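TCR beta chain (Gallus gallus, PDB 6LIR) pairs with the TCR alpha chain to form the chicken alpha-beta T-cell receptor, which probably recognises peptide antigens held by MHC molecules. Local coordinates at residues A143-D149 and S177-L181; R198-I202 and I214-G220. All blocks are in the same frame, centred on the assembly; numbering follows the deposited sequence.

Contact 1 of 2, residues A143-D149 and S177-L181; sequences ASGFFPD and STYSL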
loop_
_atom_site.group_PDB
_atom_site.type_symbol
_atom_site.label_atom_id
_atom_site.label_comp_id
_atom_site.label_asym_id
_atom_site.label_seq_id
_atom_site.Cartn_x
_atom_site.Cartn_y
_atom_site.Cartn_z
ATOM N N ALA B 143 14.296 -6.360 -4.086
ATOM C CA ALA B 143 13.843 -7.710 -4.381
ATOM C C ALA B 143 13.607 -7.786 -5.879
ATOM O O ALA B 143 12.823 -7.005 -6.426
ATOM C CB ALA B 143 12.573 -8.053 -3.604
ATOM N N SER B 144 14.287 -8.719 -6.542
ATOM C CA SER B 144 14.157 -8.861 -7.982
ATOM C C SER B 144 14.158 -10.337 -8.347
ATOM O O SER B 144 14.551 -11.197 -7.553
ATOM C CB SER B 144 15.290 -8.137 -8.720
ATOM O OG SER B 144 16.551 -8.496 -8.181
ATOM N N GLY B 145 13.730 -10.619 -9.573
ATOM C CA GLY B 145 13.749 -11.971 -10.080
ATOM C C GLY B 145 12.510 -12.788 -9.792
ATOM O O GLY B 145 12.482 -13.974 -10.143
ATOM N N PHE B 146 11.489 -12.206 -9.165
ATOM C CA PHE B 146 10.379 -12.994 -8.649
ATOM C C PHE B 146 9.164 -12.935 -9.570
ATOM O O PHE B 146 8.994 -12.013 -10.372
ATOM C CB PHE B 146 9.992 -12.536 -7.238
ATOM C CG PHE B 146 9.586 -11.089 -7.144
ATOM C CD1 PHE B 146 8.274 -10.706 -7.373
ATOM C CD2 PHE B 146 10.509 -10.118 -6.796
ATOM C CE1 PHE B 146 7.896 -9.383 -7.273
ATOM C CE2 PHE B 146 10.137 -8.792 -6.694
ATOM C CZ PHE B 146 8.828 -8.423 -6.934
ATOM N N PHE B 147 8.321 -13.964 -9.446
ATOM C CA PHE B 147 7.071 -14.134 -10.173
ATOM C C PHE B 147 6.121 -14.911 -9.269
ATOM O O PHE B 147 6.529 -15.945 -8.712
ATOM C CB PHE B 147 7.255 -14.870 -11.501
ATOM C CG PHE B 147 6.030 -14.862 -12.364
ATOM C CD1 PHE B 147 5.748 -13.778 -13.178
ATOM C CD2 PHE B 147 5.150 -15.929 -12.349
ATOM C CE1 PHE B 147 4.616 -13.762 -13.967
ATOM C CE2 PHE B 147 4.015 -15.920 -13.136
ATOM C CZ PHE B 147 3.748 -14.837 -13.947
ATOM N N PRO B 148 4.865 -14.461 -9.094
ATOM C CA PRO B 148 4.222 -13.345 -9.794
ATOM C C PRO B 148 4.490 -11.973 -9.179
ATOM O O PRO B 148 5.349 -11.837 -8.309
ATOM C CB PRO B 148 2.730 -13.689 -9.706
ATOM C CG PRO B 148 2.600 -14.701 -8.602
ATOM C CD PRO B 148 3.963 -15.076 -8.108
ATOM N N ASP B 149 3.743 -10.969 -9.649
ATOM C CA ASP B 149 4.058 -9.577 -9.346
ATOM C C ASP B 149 3.915 -9.214 -7.874
ATOM O O ASP B 149 4.491 -8.206 -7.448
ATOM C CB ASP B 149 3.158 -8.655 -10.169
ATOM C CG ASP B 149 1.701 -8.767 -9.776
ATOM O OD1 ASP B 149 1.273 -9.876 -9.396
ATOM O OD2 ASP B 149 0.982 -7.747 -9.847
ATOM N N SER B 177 10.872 -10.463 -18.106
ATOM C CA SER B 177 10.041 -11.610 -17.784
ATOM C C SER B 177 9.728 -11.736 -16.299
ATOM O O SER B 177 8.838 -12.510 -15.935
ATOM C CB SER B 177 10.755 -12.875 -18.266
ATOM O OG SER B 177 10.091 -14.058 -17.867
ATOM N N THR B 178 10.426 -10.995 -15.447
ATOM C CA THR B 178 10.297 -11.028 -13.995
ATOM C C THR B 178 9.926 -9.647 -13.451
ATOM O O THR B 178 9.879 -8.656 -14.185
ATOM C CB THR B 178 11.586 -11.539 -13.354
ATOM O OG1 THR B 178 12.704 -11.006 -14.074
ATOM C CG2 THR B 178 11.628 -13.050 -13.442
ATOM N N TYR B 179 9.621 -9.596 -12.154
ATOM C CA TYR B 179 9.294 -8.354 -11.468
ATOM C C TYR B 179 10.359 -8.037 -10.425
ATOM O O TYR B 179 11.088 -8.918 -9.960
ATOM C CB TYR B 179 7.936 -8.440 -10.763
ATOM C CG TYR B 179 6.769 -8.760 -11.660
ATOM C CD1 TYR B 179 6.008 -7.745 -12.226
ATOM C CD2 TYR B 179 6.419 -10.075 -11.932
ATOM C CE1 TYR B 179 4.939 -8.034 -13.047
ATOM C CE2 TYR B 179 5.351 -10.373 -12.749
ATOM C CZ TYR B 179 4.613 -9.349 -13.303
ATOM O OH TYR B 179 3.544 -9.637 -14.120
ATOM N N SER B 180 10.452 -6.753 -10.080
ATOM C CA SER B 180 11.289 -6.291 -8.984
ATOM C C SER B 180 10.485 -5.362 -8.082
ATOM O O SER B 180 9.446 -4.827 -8.475
ATOM C CB SER B 180 12.549 -5.575 -9.495
ATOM O OG SER B 180 12.239 -4.281 -9.982
ATOM N N LEU B 181 10.996 -5.153 -6.870
ATOM C CA LEU B 181 10.374 -4.259 -5.904
ATOM C C LEU B 181 11.469 -3.651 -5.040
ATOM O O LEU B 181 12.429 -4.332 -4.678
ATOM C CB LEU B 181 9.338 -4.983 -5.032
ATOM C CG LEU B 181 8.364 -4.079 -4.265
ATOM C CD1 LEU B 181 7.294 -3.510 -5.192
ATOM C CD2 LEU B 181 7.725 -4.820 -3.097
#

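Contact 2 of 2, residues R198-I202 and I214-G220; sequences RFECI and IQKIIYG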
loop_
_atom_site.group_PDB
_atom_site.type_symbol
_atom_site.label_atom_id
_atom_site.label_comp_id
_atom_site.label_asym_id
_atom_site.label_seq_id
_atom_site.Cartn_x
_atom_site.Cartn_y
_atom_site.Cartn_z
ATOM N N ARG B 198 21.264 -3.608 13.719
ATOM C CA ARG B 198 20.969 -4.647 12.743
ATOM C C ARG B 198 19.818 -4.170 11.866
ATOM O O ARG B 198 18.680 -4.055 12.333
ATOM C CB ARG B 198 20.642 -5.964 13.440
ATOM C CG ARG B 198 20.015 -7.020 12.552
ATOM C CD ARG B 198 20.254 -8.400 13.141
ATOM N NE ARG B 198 19.198 -8.783 14.071
ATOM C CZ ARG B 198 19.218 -8.519 15.374
ATOM N NH1 ARG B 198 18.207 -8.903 16.142
ATOM N NH2 ARG B 198 20.248 -7.876 15.912
ATOM N N PHE B 199 20.106 -3.904 10.593
ATOM C CA PHE B 199 19.110 -3.391 9.660
ATOM C C PHE B 199 18.690 -4.540 8.754
ATOM O O PHE B 199 19.490 -5.046 7.961
ATOM C CB PHE B 199 19.662 -2.220 8.850
ATOM C CG PHE B 199 20.103 -1.060 9.690
ATOM C CD1 PHE B 199 19.180 -0.153 10.192
ATOM C CD2 PHE B 199 21.443 -0.882 9.986
ATOM C CE1 PHE B 199 19.596 0.915 10.974
ATOM C CE2 PHE B 199 21.862 0.176 10.762
ATOM C CZ PHE B 199 20.941 1.076 11.257
ATOM N N GLU B 200 17.434 -4.957 8.893
ATOM C CA GLU B 200 16.940 -6.196 8.312
ATOM C C GLU B 200 15.820 -5.883 7.335
ATOM O O GLU B 200 14.813 -5.269 7.703
ATOM C CB GLU B 200 16.459 -7.137 9.416
ATOM C CG GLU B 200 15.734 -8.378 8.948
ATOM C CD GLU B 200 15.570 -9.385 10.073
ATOM O OE1 GLU B 200 15.184 -10.541 9.795
ATOM O OE2 GLU B 200 15.825 -9.011 11.240
ATOM N N CYS B 201 15.999 -6.313 6.094
ATOM C CA CYS B 201 14.972 -6.236 5.071
ATOM C C CYS B 201 14.447 -7.639 4.828
ATOM O O CYS B 201 15.231 -8.556 4.570
ATOM C CB CYS B 201 15.526 -5.648 3.772
ATOM S SG CYS B 201 14.342 -5.708 2.403
ATOM N N ILE B 202 13.127 -7.799 4.872
ATOM C CA ILE B 202 12.493 -9.107 4.760
ATOM C C ILE B 202 11.560 -9.100 3.557
ATOM O O ILE B 202 10.737 -8.192 3.404
ATOM C CB ILE B 202 11.715 -9.468 6.039
ATOM C CG1 ILE B 202 12.646 -9.491 7.251
ATOM C CG2 ILE B 202 10.983 -10.802 5.882
ATOM C CD1 ILE B 202 11.987 -8.983 8.518
ATOM N N ILE B 214 12.491 -14.427 2.883
ATOM C CA ILE B 214 13.934 -14.300 2.763
ATOM C C ILE B 214 14.344 -13.088 3.581
ATOM O O ILE B 214 13.710 -12.030 3.493
ATOM C CB ILE B 214 14.380 -14.169 1.297
ATOM C CG1 ILE B 214 13.980 -15.424 0.516
ATOM C CG2 ILE B 214 15.881 -13.942 1.212
ATOM C CD1 ILE B 214 14.253 -15.339 -0.968
ATOM N N GLN B 215 15.403 -13.235 4.366
ATOM C CA GLN B 215 15.849 -12.174 5.254
ATOM C C GLN B 215 17.257 -11.762 4.857
ATOM O O GLN B 215 18.135 -12.613 4.682
ATOM C CB GLN B 215 15.810 -12.630 6.717
ATOM C CG GLN B 215 14.434 -13.106 7.192
ATOM C CD GLN B 215 14.206 -14.596 6.970
ATOM O OE1 GLN B 215 13.086 -15.031 6.692
ATOM N NE2 GLN B 215 15.268 -15.385 7.096
ATOM N N LYS B 216 17.462 -10.459 4.709
ATOM C CA LYS B 216 18.763 -9.896 4.394
ATOM C C LYS B 216 19.127 -8.894 5.475
ATOM O O LYS B 216 18.273 -8.134 5.939
ATOM C CB LYS B 216 18.754 -9.223 3.020
ATOM C CG LYS B 216 20.057 -9.359 2.266
ATOM C CD LYS B 216 20.359 -10.811 1.932
ATOM C CE LYS B 216 21.831 -10.972 1.597
ATOM N NZ LYS B 216 22.145 -12.240 0.888
ATOM N N ILE B 217 20.396 -8.876 5.864
ATOM C CA ILE B 217 20.845 -8.032 6.961
ATOM C C ILE B 217 22.017 -7.191 6.487
ATOM O O ILE B 217 22.853 -7.654 5.705
ATOM C CB ILE B 217 21.265 -8.868 8.189
ATOM C CG1 ILE B 217 20.252 -9.981 8.470
ATOM C CG2 ILE B 217 21.460 -7.974 9.408
ATOM C CD1 ILE B 217 19.072 -9.542 9.280
ATOM N N ILE B 218 22.083 -5.960 6.979
ATOM C CA ILE B 218 23.296 -5.161 6.931
ATOM C C ILE B 218 23.433 -4.485 8.285
ATOM O O ILE B 218 22.443 -4.024 8.864
ATOM C CB ILE B 218 23.268 -4.140 5.769
ATOM C CG1 ILE B 218 24.626 -3.451 5.613
ATOM C CG2 ILE B 218 22.150 -3.119 5.952
ATOM C CD1 ILE B 218 24.782 -2.706 4.297
ATOM N N TYR B 219 24.646 -4.484 8.819
ATOM C CA TYR B 219 24.939 -3.811 10.073
ATOM C C TYR B 219 25.490 -2.417 9.812
ATOM O O TYR B 219 25.992 -2.115 8.727
ATOM C CB TYR B 219 25.917 -4.635 10.912
ATOM C CG TYR B 219 25.245 -5.802 11.591
ATOM C CD1 TYR B 219 24.674 -5.661 12.849
ATOM C CD2 TYR B 219 25.151 -7.037 10.961
ATOM C CE1 TYR B 219 24.044 -6.725 13.470
ATOM C CE2 TYR B 219 24.524 -8.107 11.573
ATOM C CZ TYR B 219 23.973 -7.945 12.827
ATOM O OH TYR B 219 23.349 -9.006 13.440
ATOM N N GLY B 220 25.387 -1.566 10.828
ATOM C CA GLY B 220 25.936 -0.230 10.737
ATOM C C GLY B 220 27.454 -0.226 10.759
ATOM O O GLY B 220 28.113 -1.236 11.006
#

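Contact 1 of 2, residues A143-D149 and S177-L181
An antiparallel strand pairing with a G1 beta bulge joins residues 143-149 to 177-181 in the C-type immunoglobulin domain, where strand 136-146 runs against the start of strand 178-188. A143 and L181 form a hydrogen-bonded pair, with A143 N to L181 O at 2.8 Å. At the bulge, G145 N and F146 N both face Y179 O through weak bonds; G145 has phi 89°, where a side chain would collide with the preceding carbonyl. A firmer bond closes the bulge, Y179 N donating to F146 O at 3.1 Å. With F146 CG between its backbone N and carbonyl carbon (chi1 59°), the ring is swung over Y179 O, which lies 3.3 Å from its plane, offset toward the rim. The Y179 ring carries D149 CB over its centre, a CH-pi contact with CB 3.5 Å from the centroid, while F147 CD1 meets its rim at CE2 (3.5 Å). Replacing Y179 by an alanine would probably leave D149 CB without its ring face and open a gap beside the F147 rim. D149 OD2 forms a salt bridge with R106 of strand 100-110, linking this turn to the V domain; S180 and L181 pack on strand 166-175, and W172 of the TCR alpha chain packs on S144.

Contact 2 of 2, residues R198-I202 and I214-G220
Strands 198-202 and 214-219 run antiparallel, their axes approaching to 4.8 Å with 155° between their directions, and two hydrogen-bonded pairs, F199 with I218 and C201 with K216, fix the register. All four backbone bonds are 2.9 Å long: F199 N to I218 O, I218 N to F199 O, C201 N to K216 O and K216 N to C201 O. Between these pairs, E200 CA adds a CA-H...O contact to K216 O at 3.3 Å.

R198, E200, I202, Q215, I217 and Y219 share one face of the sheet. There the aliphatic part of R198 lies alongside Y219, pointing the same way: CB approaches ring atom CE1 at 3.5 Å and CD comes to 3.2 Å from OH, with the guanidinium and ring planes 45° apart. With R198 CG anti to the backbone N (chi1 167°), that methylene also reaches I217 CG2 at 3.6 Å. The other branch of I217 crosses E200, its CD1 touching CB, CG and CD of the glutamate. E200 in turn runs beside Q215, with OE1 3.7 Å from Q215 CG, an approach to a methylene and not to the amide, whose plane is turned steeply from the carboxylate.

On the other face, which bears F199, C201, K216 and I218, F199 CB meets I218 CG2 at 3.9 Å, and G220 N lies at the edge of the F199 ring, in its plane. C201 is bonded to C141 of strand 136-146 in the disulfide that ties together the two sheets of this C1-set domain. Around the pairing, strand 152-157 flanks 198-202 within the same sheet, F199 packs on strand 178-188, and I218 lies against I123 of strand 120-124 and W192 of helix 189-192.

Overall arrangement
Both contacts are antiparallel pairings in the C-type domain, but they hold different sheets: contact 1 joins 136-146 to 178-188, contact 2 the hairpin of 198-207 and 210-219. Their centres are 20 Å apart and their nearest atoms about 7 Å, without touching; the C141-C201 disulfide connects their strands. Each is partly buried. Contact 1 joins two inner strands; F147, P148 and D149 lie against strand 100-110 of the V domain, while S144 and S180 meet W172 of the alpha chain. In contact 2, strand 210-219 is outermost within this chain; the pairing is regular, with a mostly apolar face (F199, C201, I218) turned to the opposite sheet, K216 at its margin, and a more exposed face of mixed contacts.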